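PDB 2PT5: shikimate kinase from Aquifex aeolicus, which probably catalyses the ATP-dependent phosphorylation of the 3-hydroxyl of shikimate, the fifth step of the route to chorismate. Local coordinates for residues Met9-Ser14 against Val97-Pro102; Arg93-Phe98 against Ala140-Lys145; Arg2-Gly7 against Val72-Gly77. All coordinates share one frame; numbering follows the deposited sequence.

Interaction 1 (Met9-Ser14 against Val97-Pro102); sequences MCSGKS and VFIDIP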
loop_
_atom_site.group_PDB
_atom_site.type_symbol
_atom_site.label_atom_id
_atom_site.label_comp_id
_atom_site.label_asym_id
_atom_site.label_seq_id
_atom_site.Cartn_x
_atom_site.Cartn_y
_atom_site.Cartn_z
HETATM N N MSE A 9 -1.240 4.576 -4.600
HETATM C CA MSE A 9 0.144 5.032 -4.603
HETATM C C MSE A 9 0.371 6.412 -3.987
HETATM O O MSE A 9 1.377 6.648 -3.318
HETATM C CB MSE A 9 0.663 5.028 -6.042
HETATM C CG MSE A 9 1.923 5.843 -6.272
HETATM SE SE MSE A 9 1.732 6.960 -7.854
HETATM C CE MSE A 9 1.367 8.653 -6.994
ATOM N N CYS A 10 -0.564 7.325 -4.213
ATOM C CA CYS A 10 -0.428 8.676 -3.696
ATOM C C CYS A 10 -1.159 8.897 -2.375
ATOM O O CYS A 10 -1.578 10.018 -2.083
ATOM C CB CYS A 10 -0.953 9.664 -4.740
ATOM S SG CYS A 10 -2.647 9.259 -5.288
ATOM N N SER A 11 -1.318 7.852 -1.571
ATOM C CA SER A 11 -2.024 8.019 -0.306
ATOM C C SER A 11 -1.075 8.176 0.887
ATOM O O SER A 11 -1.515 8.222 2.033
ATOM C CB SER A 11 -2.999 6.852 -0.071
ATOM O OG SER A 11 -2.317 5.618 -0.012
ATOM N N GLY A 12 0.223 8.268 0.611
ATOM C CA GLY A 12 1.202 8.432 1.674
ATOM C C GLY A 12 1.543 7.194 2.491
ATOM O O GLY A 12 1.984 7.309 3.637
ATOM N N LYS A 13 1.347 6.012 1.912
ATOM C CA LYS A 13 1.644 4.763 2.607
ATOM C C LYS A 13 3.093 4.696 3.086
ATOM O O LYS A 13 3.364 4.378 4.245
ATOM C CB LYS A 13 1.367 3.567 1.695
ATOM C CG LYS A 13 -0.095 3.331 1.385
ATOM C CD LYS A 13 -0.246 2.285 0.304
ATOM C CE LYS A 13 0.408 2.753 -1.002
ATOM N NZ LYS A 13 0.252 1.753 -2.086
ATOM N N SER A 14 4.019 4.991 2.186
ATOM C CA SER A 14 5.442 4.954 2.506
ATOM C C SER A 14 5.829 5.926 3.633
ATOM O O SER A 14 6.509 5.540 4.584
ATOM C CB SER A 14 6.262 5.262 1.248
ATOM O OG SER A 14 7.646 5.075 1.483
ATOM N N VAL A 97 -4.369 -1.752 7.325
ATOM C CA VAL A 97 -4.811 -0.368 7.459
ATOM C C VAL A 97 -4.959 0.309 6.106
ATOM O O VAL A 97 -3.991 0.429 5.348
ATOM C CB VAL A 97 -3.808 0.468 8.294
ATOM C CG1 VAL A 97 -4.366 1.854 8.536
ATOM C CG2 VAL A 97 -3.513 -0.230 9.617
ATOM N N PHE A 98 -6.169 0.774 5.823
ATOM C CA PHE A 98 -6.443 1.442 4.562
ATOM C C PHE A 98 -6.384 2.949 4.749
ATOM O O PHE A 98 -7.173 3.528 5.493
ATOM C CB PHE A 98 -7.823 1.009 4.022
ATOM C CG PHE A 98 -8.302 1.794 2.813
ATOM C CD1 PHE A 98 -7.404 2.284 1.863
ATOM C CD2 PHE A 98 -9.669 2.007 2.612
ATOM C CE1 PHE A 98 -7.856 2.973 0.736
ATOM C CE2 PHE A 98 -10.136 2.697 1.482
ATOM C CZ PHE A 98 -9.230 3.179 0.543
ATOM N N ILE A 99 -5.415 3.573 4.093
ATOM C CA ILE A 99 -5.267 5.019 4.152
ATOM C C ILE A 99 -6.053 5.507 2.942
ATOM O O ILE A 99 -5.579 5.474 1.801
ATOM C CB ILE A 99 -3.794 5.419 4.054
ATOM C CG1 ILE A 99 -3.033 4.810 5.236
ATOM C CG2 ILE A 99 -3.671 6.927 4.044
ATOM C CD1 ILE A 99 -1.512 4.951 5.146
ATOM N N ASP A 100 -7.272 5.948 3.224
ATOM C CA ASP A 100 -8.234 6.387 2.219
ATOM C C ASP A 100 -8.191 7.847 1.776
ATOM O O ASP A 100 -8.244 8.750 2.601
ATOM C CB ASP A 100 -9.636 6.082 2.756
ATOM C CG ASP A 100 -10.715 6.206 1.701
ATOM O OD1 ASP A 100 -11.870 6.479 2.084
ATOM O OD2 ASP A 100 -10.419 6.009 0.504
ATOM N N ILE A 101 -8.096 8.064 0.466
ATOM C CA ILE A 101 -8.135 9.407 -0.108
ATOM C C ILE A 101 -9.250 9.399 -1.157
ATOM O O ILE A 101 -9.433 8.409 -1.876
ATOM C CB ILE A 101 -6.814 9.810 -0.812
ATOM C CG1 ILE A 101 -6.393 8.724 -1.799
ATOM C CG2 ILE A 101 -5.732 10.098 0.225
ATOM C CD1 ILE A 101 -5.177 9.099 -2.635
ATOM N N PRO A 102 -10.021 10.495 -1.246
ATOM C CA PRO A 102 -11.125 10.628 -2.205
ATOM C C PRO A 102 -10.634 10.733 -3.649
ATOM O O PRO A 102 -9.472 11.063 -3.894
ATOM C CB PRO A 102 -11.837 11.893 -1.732
ATOM C CG PRO A 102 -10.708 12.712 -1.164
ATOM C CD PRO A 102 -9.919 11.687 -0.387
#
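Ser11 and Ile99 press together where the P-loop (Walker A) of this kinase, predicted to bind ATP, passes the end of strand 95-100. The tight part lies on the buried side. Ile99 CG2 sits 3.2 Å from Ser11 O, and in return Ser11 CB comes to 3.5 Å from Ile99 O, so each backbone carbonyl is covered by a carbon of the other residue. With CG1 anti to its own carbonyl carbon (chi1 -61°), Ile99 carries its other branch toward the start of helix 13-24, and CD1 ends 4.1 Å from Lys13 CA. The amine of Lys13 leads away from the strand, to Thr76 O and Gly7 O, while Ser11 OG is hydrogen-bonded to Phe8 O in the loop itself. Van der Waals contact, much of it carbon against carbonyl oxygen, therefore carries the join between loop and strand.

Toward solvent the packing thins. Cys10 is only partly buried, and its sulphur is tied by a disulfide to Cys110, just beyond helix 103-109. Here the contact comes down to one methyl of the buried Ile101, whose CD1 lies 3.7 Å from Cys10 SG.

Interaction 2 (Arg93-Phe98 against Ala140-Lys145); sequences RGTTVF and ADIKVK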
loop_
_atom_site.group_PDB
_atom_site.type_symbol
_atom_site.label_atom_id
_atom_site.label_comp_id
_atom_site.label_asym_id
_atom_site.label_seq_id
_atom_site.Cartn_x
_atom_site.Cartn_y
_atom_site.Cartn_z
ATOM N N ARG A 93 -1.963 -12.480 9.359
ATOM C CA ARG A 93 -0.670 -12.191 9.962
ATOM C C ARG A 93 -0.727 -10.952 10.857
ATOM O O ARG A 93 0.040 -10.838 11.813
ATOM C CB ARG A 93 0.389 -12.012 8.867
ATOM C CG ARG A 93 0.612 -13.259 8.020
ATOM C CD ARG A 93 1.111 -14.406 8.890
ATOM N NE ARG A 93 0.755 -15.720 8.357
ATOM C CZ ARG A 93 1.572 -16.500 7.656
ATOM N NH1 ARG A 93 1.146 -17.672 7.220
ATOM N NH2 ARG A 93 2.816 -16.118 7.403
ATOM N N GLY A 94 -1.640 -10.030 10.559
ATOM C CA GLY A 94 -1.741 -8.837 11.374
ATOM C C GLY A 94 -2.903 -7.907 11.070
ATOM O O GLY A 94 -3.972 -8.336 10.629
ATOM N N THR A 95 -2.683 -6.619 11.319
ATOM C CA THR A 95 -3.698 -5.599 11.096
ATOM C C THR A 95 -3.456 -4.877 9.776
ATOM O O THR A 95 -2.343 -4.410 9.501
ATOM C CB THR A 95 -3.693 -4.567 12.243
ATOM O OG1 THR A 95 -3.887 -5.247 13.486
ATOM C CG2 THR A 95 -4.803 -3.534 12.055
ATOM N N THR A 96 -4.504 -4.801 8.961
ATOM C CA THR A 96 -4.434 -4.140 7.671
ATOM C C THR A 96 -5.046 -2.764 7.855
ATOM O O THR A 96 -6.090 -2.621 8.491
ATOM C CB THR A 96 -5.185 -4.944 6.578
ATOM O OG1 THR A 96 -6.504 -5.279 7.029
ATOM C CG2 THR A 96 -4.428 -6.225 6.259
ATOM N N VAL A 97 -4.369 -1.752 7.325
ATOM C CA VAL A 97 -4.811 -0.368 7.459
ATOM C C VAL A 97 -4.959 0.309 6.106
ATOM O O VAL A 97 -3.991 0.429 5.348
ATOM C CB VAL A 97 -3.808 0.468 8.294
ATOM C CG1 VAL A 97 -4.366 1.854 8.536
ATOM C CG2 VAL A 97 -3.513 -0.230 9.617
ATOM N N PHE A 98 -6.169 0.774 5.823
ATOM C CA PHE A 98 -6.443 1.442 4.562
ATOM C C PHE A 98 -6.384 2.949 4.749
ATOM O O PHE A 98 -7.173 3.528 5.493
ATOM C CB PHE A 98 -7.823 1.009 4.022
ATOM C CG PHE A 98 -8.302 1.794 2.813
ATOM C CD1 PHE A 98 -7.404 2.284 1.863
ATOM C CD2 PHE A 98 -9.669 2.007 2.612
ATOM C CE1 PHE A 98 -7.856 2.973 0.736
ATOM C CE2 PHE A 98 -10.136 2.697 1.482
ATOM C CZ PHE A 98 -9.230 3.179 0.543
ATOM N N ALA A 140 -10.284 -3.521 4.612
ATOM C CA ALA A 140 -9.240 -3.425 5.627
ATOM C C ALA A 140 -9.774 -3.398 7.059
ATOM O O ALA A 140 -10.869 -2.898 7.314
ATOM C CB ALA A 140 -8.396 -2.173 5.371
ATOM N N ASP A 141 -8.988 -3.926 7.991
ATOM C CA ASP A 141 -9.369 -3.939 9.397
ATOM C C ASP A 141 -9.616 -2.507 9.861
ATOM O O ASP A 141 -10.622 -2.211 10.514
ATOM C CB ASP A 141 -8.249 -4.548 10.243
ATOM C CG ASP A 141 -7.981 -5.994 9.895
ATOM O OD1 ASP A 141 -6.812 -6.341 9.619
ATOM O OD2 ASP A 141 -8.945 -6.788 9.908
ATOM N N ILE A 142 -8.691 -1.620 9.511
ATOM C CA ILE A 142 -8.791 -0.218 9.907
ATOM C C ILE A 142 -8.733 0.712 8.698
ATOM O O ILE A 142 -7.942 0.504 7.774
ATOM C CB ILE A 142 -7.643 0.165 10.872
ATOM C CG1 ILE A 142 -7.580 -0.832 12.034
ATOM C CG2 ILE A 142 -7.859 1.569 11.411
ATOM C CD1 ILE A 142 -6.369 -0.637 12.941
ATOM N N LYS A 143 -9.573 1.741 8.719
ATOM C CA LYS A 143 -9.633 2.716 7.635
ATOM C C LYS A 143 -9.473 4.113 8.217
ATOM O O LYS A 143 -10.210 4.495 9.108
ATOM C CB LYS A 143 -10.979 2.610 6.907
ATOM C CG LYS A 143 -11.219 3.696 5.861
ATOM C CD LYS A 143 -12.639 3.623 5.292
ATOM C CE LYS A 143 -12.869 4.657 4.199
ATOM N NZ LYS A 143 -12.707 6.067 4.670
ATOM N N VAL A 144 -8.505 4.872 7.713
ATOM C CA VAL A 144 -8.264 6.226 8.198
ATOM C C VAL A 144 -8.237 7.231 7.047
ATOM O O VAL A 144 -7.940 6.872 5.907
ATOM C CB VAL A 144 -6.920 6.307 8.969
ATOM C CG1 VAL A 144 -6.936 5.346 10.152
ATOM C CG2 VAL A 144 -5.769 5.970 8.039
ATOM N N LYS A 145 -8.545 8.487 7.364
ATOM C CA LYS A 145 -8.571 9.578 6.393
ATOM C C LYS A 145 -7.139 9.948 6.003
ATOM O O LYS A 145 -6.387 10.470 6.822
ATOM C CB LYS A 145 -9.256 10.793 7.019
ATOM C CG LYS A 145 -9.999 11.687 6.046
ATOM C CD LYS A 145 -11.474 11.313 5.991
ATOM C CE LYS A 145 -12.281 12.366 5.241
ATOM N NZ LYS A 145 -12.163 13.713 5.873
#
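Thr96 and Asp141 meet with their side chains crossing at about a right angle, just where strand 142-145 joins the parallel sheet as its edge strand beside strand 95-100. The carboxylate and the hydroxyl each serve the other's backbone. Thr96 N gives a nearly straight bond (167°) to Asp141 OD1 at 2.9 Å, using the anti lone pair of that oxygen, and Asp141 N donates to Thr96 OG1 at 3.0 Å. The hydroxyl can do this because OG1 lies between the backbone N and the carbonyl carbon (chi1 50°); it also makes a weak bond of its own to OD1. OD1 is thus held mainly by Thr96 N, with the weak bond from OG1 beside it, which would limit the turn of the carboxylate at the head of the strand.

From there regular parallel pairing takes over: Ile142 N donates to Thr96 O, Phe98 N to Ile142 O at 2.7 Å, and Val144 N to Phe98 O. One residue before Thr96, the side chains of Thr95 and Ile142 cross obliquely, and their methyls CG2 and CD1 are squeezed to 3.4 Å. Phe98 and Lys143, by contrast, run side by side in the same direction from the opposite side of the sheet to Val97 and Ile142. Phe98 CD2 is 4.0 Å from Lys143 CG, and the amine of Lys143 goes on to a salt bridge with Asp100. At the root of the side chain, Phe98 CB rests 3.5 Å from Ala140 CB.

Helix 150-162 covers Ile142 and Val144 on one face of the sheet. On the other, Thr96 packs on helix 84-91, while Phe98 and Lys143 touch Arg134 of helix 127-137; strand 2-6 takes the remaining backbone edge of strand 95-100.

Interaction 3 (Arg2-Gly7 against Val72-Gly77); sequences RIYLIG and VVISTG
Tyr4 and Ile74 lie side by side, pointing the same way, on neighbouring parallel strands at the middle of the sheet of this P-loop kinase fold. Starting at the root, Tyr4 CB sits 4.1 Å from Ile74 O. CG stands anti to the carbonyl carbon (chi1 -57°), and the ring then rises beside the isoleucine: CD2 is 4.0 Å from Ile74 CB, and CE2 is 3.7 Å from the methyl CD1. At the tip, OH leaves the strand pair for a hydrogen bond with Ser67 OG. Along the strands the backbones are stitched alternately, by Ile3 N to Val72 O, Ile74 N to Ile3 O and Leu5 N to Ile74 O.

Past Leu5 the strands spread, and polar groups take over. Leu5 O accepts from Thr76 N and also, at 2.9 Å, from Thr76 OG1. A water fills the next step: it accepts from Gly7 N and donates to Thr76 OG1 and, at 2.7 Å, to Gly77 O. Thr76 OG1 thus acts as donor and acceptor at once, giving to Leu5 O and receiving from the water, which bridges the strand ends where direct pairing stops.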
loop_
_atom_site.group_PDB
_atom_site.type_symbol
_atom_site.label_atom_id
_atom_site.label_comp_id
_atom_site.label_asym_id
_atom_site.label_seq_id
_atom_site.Cartn_x
_atom_site.Cartn_y
_atom_site.Cartn_z
ATOM N N ARG A 2 2.328 -7.211 13.218
ATOM C CA ARG A 2 2.517 -6.905 11.807
ATOM C C ARG A 2 1.427 -5.934 11.388
ATOM O O ARG A 2 0.245 -6.190 11.609
ATOM C CB ARG A 2 2.426 -8.180 10.962
ATOM C CG ARG A 2 3.368 -9.283 11.414
ATOM C CD ARG A 2 3.412 -10.412 10.409
ATOM N NE ARG A 2 4.240 -11.522 10.872
ATOM C CZ ARG A 2 3.817 -12.492 11.677
ATOM N NH1 ARG A 2 2.564 -12.501 12.118
ATOM N NH2 ARG A 2 4.649 -13.455 12.036
ATOM N N ILE A 3 1.827 -4.823 10.784
ATOM C CA ILE A 3 0.873 -3.812 10.345
ATOM C C ILE A 3 1.013 -3.565 8.848
ATOM O O ILE A 3 2.079 -3.173 8.365
ATOM C CB ILE A 3 1.100 -2.492 11.091
ATOM C CG1 ILE A 3 0.905 -2.709 12.596
ATOM C CG2 ILE A 3 0.147 -1.427 10.567
ATOM C CD1 ILE A 3 1.410 -1.544 13.434
ATOM N N TYR A 4 -0.065 -3.783 8.110
ATOM C CA TYR A 4 -0.014 -3.580 6.670
ATOM C C TYR A 4 -0.738 -2.321 6.236
ATOM O O TYR A 4 -1.871 -2.077 6.649
ATOM C CB TYR A 4 -0.614 -4.785 5.943
ATOM C CG TYR A 4 0.054 -6.096 6.287
ATOM C CD1 TYR A 4 -0.413 -6.886 7.336
ATOM C CD2 TYR A 4 1.162 -6.544 5.563
ATOM C CE1 TYR A 4 0.210 -8.101 7.658
ATOM C CE2 TYR A 4 1.793 -7.754 5.877
ATOM C CZ TYR A 4 1.310 -8.530 6.925
ATOM O OH TYR A 4 1.924 -9.733 7.236
ATOM N N LEU A 5 -0.083 -1.523 5.398
ATOM C CA LEU A 5 -0.697 -0.296 4.902
ATOM C C LEU A 5 -1.101 -0.519 3.451
ATOM O O LEU A 5 -0.293 -0.949 2.641
ATOM C CB LEU A 5 0.279 0.879 4.997
ATOM C CG LEU A 5 0.852 1.207 6.381
ATOM C CD1 LEU A 5 1.669 2.485 6.278
ATOM C CD2 LEU A 5 -0.265 1.359 7.406
ATOM N N ILE A 6 -2.358 -0.231 3.128
ATOM C CA ILE A 6 -2.838 -0.421 1.769
ATOM C C ILE A 6 -3.554 0.826 1.280
ATOM O O ILE A 6 -4.012 1.645 2.078
ATOM C CB ILE A 6 -3.793 -1.644 1.685
ATOM C CG1 ILE A 6 -5.127 -1.334 2.371
ATOM C CG2 ILE A 6 -3.155 -2.839 2.373
ATOM C CD1 ILE A 6 -6.088 -2.525 2.425
ATOM N N GLY A 7 -3.639 0.971 -0.037
ATOM C CA GLY A 7 -4.300 2.126 -0.615
ATOM C C GLY A 7 -3.604 2.522 -1.901
ATOM O O GLY A 7 -2.661 1.848 -2.338
ATOM N N VAL A 72 6.733 -5.493 12.371
ATOM C CA VAL A 72 7.116 -4.749 11.181
ATOM C C VAL A 72 5.916 -4.019 10.584
ATOM O O VAL A 72 4.764 -4.433 10.768
ATOM C CB VAL A 72 7.682 -5.728 10.116
ATOM C CG1 VAL A 72 6.554 -6.618 9.589
ATOM C CG2 VAL A 72 8.368 -4.968 8.984
ATOM N N VAL A 73 6.192 -2.913 9.900
ATOM C CA VAL A 73 5.154 -2.152 9.221
ATOM C C VAL A 73 5.514 -2.337 7.763
ATOM O O VAL A 73 6.645 -2.042 7.347
ATOM C CB VAL A 73 5.207 -0.660 9.552
ATOM C CG1 VAL A 73 4.160 0.089 8.733
ATOM C CG2 VAL A 73 4.978 -0.448 11.037
ATOM N N ILE A 74 4.568 -2.851 6.989
ATOM C CA ILE A 74 4.797 -3.091 5.574
ATOM C C ILE A 74 3.811 -2.299 4.730
ATOM O O ILE A 74 2.600 -2.456 4.897
ATOM C CB ILE A 74 4.616 -4.584 5.246
ATOM C CG1 ILE A 74 5.673 -5.412 5.975
ATOM C CG2 ILE A 74 4.694 -4.808 3.755
ATOM C CD1 ILE A 74 5.347 -6.896 5.993
ATOM N N SER A 75 4.329 -1.443 3.847
ATOM C CA SER A 75 3.485 -0.668 2.944
ATOM C C SER A 75 3.402 -1.524 1.681
ATOM O O SER A 75 4.376 -2.180 1.310
ATOM C CB SER A 75 4.110 0.701 2.628
ATOM O OG SER A 75 5.409 0.560 2.072
ATOM N N THR A 76 2.238 -1.540 1.042
ATOM C CA THR A 76 2.038 -2.351 -0.157
ATOM C C THR A 76 1.819 -1.499 -1.408
ATOM O O THR A 76 1.512 -0.312 -1.318
ATOM C CB THR A 76 0.826 -3.289 0.029
ATOM O OG1 THR A 76 -0.357 -2.506 0.236
ATOM C CG2 THR A 76 1.030 -4.194 1.243
ATOM N N GLY A 77 1.980 -2.106 -2.576
ATOM C CA GLY A 77 1.785 -1.366 -3.815
ATOM C C GLY A 77 0.308 -1.225 -4.129
ATOM O O GLY A 77 -0.519 -1.867 -3.487
HETATM O O HOH W 1 -2.035 -0.918 -1.458
#

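In the fold
From the N terminus, strand 2-6 runs into the P-loop and helix 13-24, so interactions 3 and 1 open one after the other. Interaction 3 closes first, when the chain returns at 72-77; interaction 1 closes only at 97-102, so the two loops cross. Interaction 2 opens at 93-98, on the strand where interaction 1 ends, shares Val97 and Phe98 with it, and closes at 140-145, in series after interaction 3. Interactions 2 and 3 each pair two strands, and backbone bonds between strands 2-6 and 95-100, such as Val97 N to Tyr4 O, join the pairs, while interaction 1 sets the predicted nucleotide-binding loop against the end of that sheet.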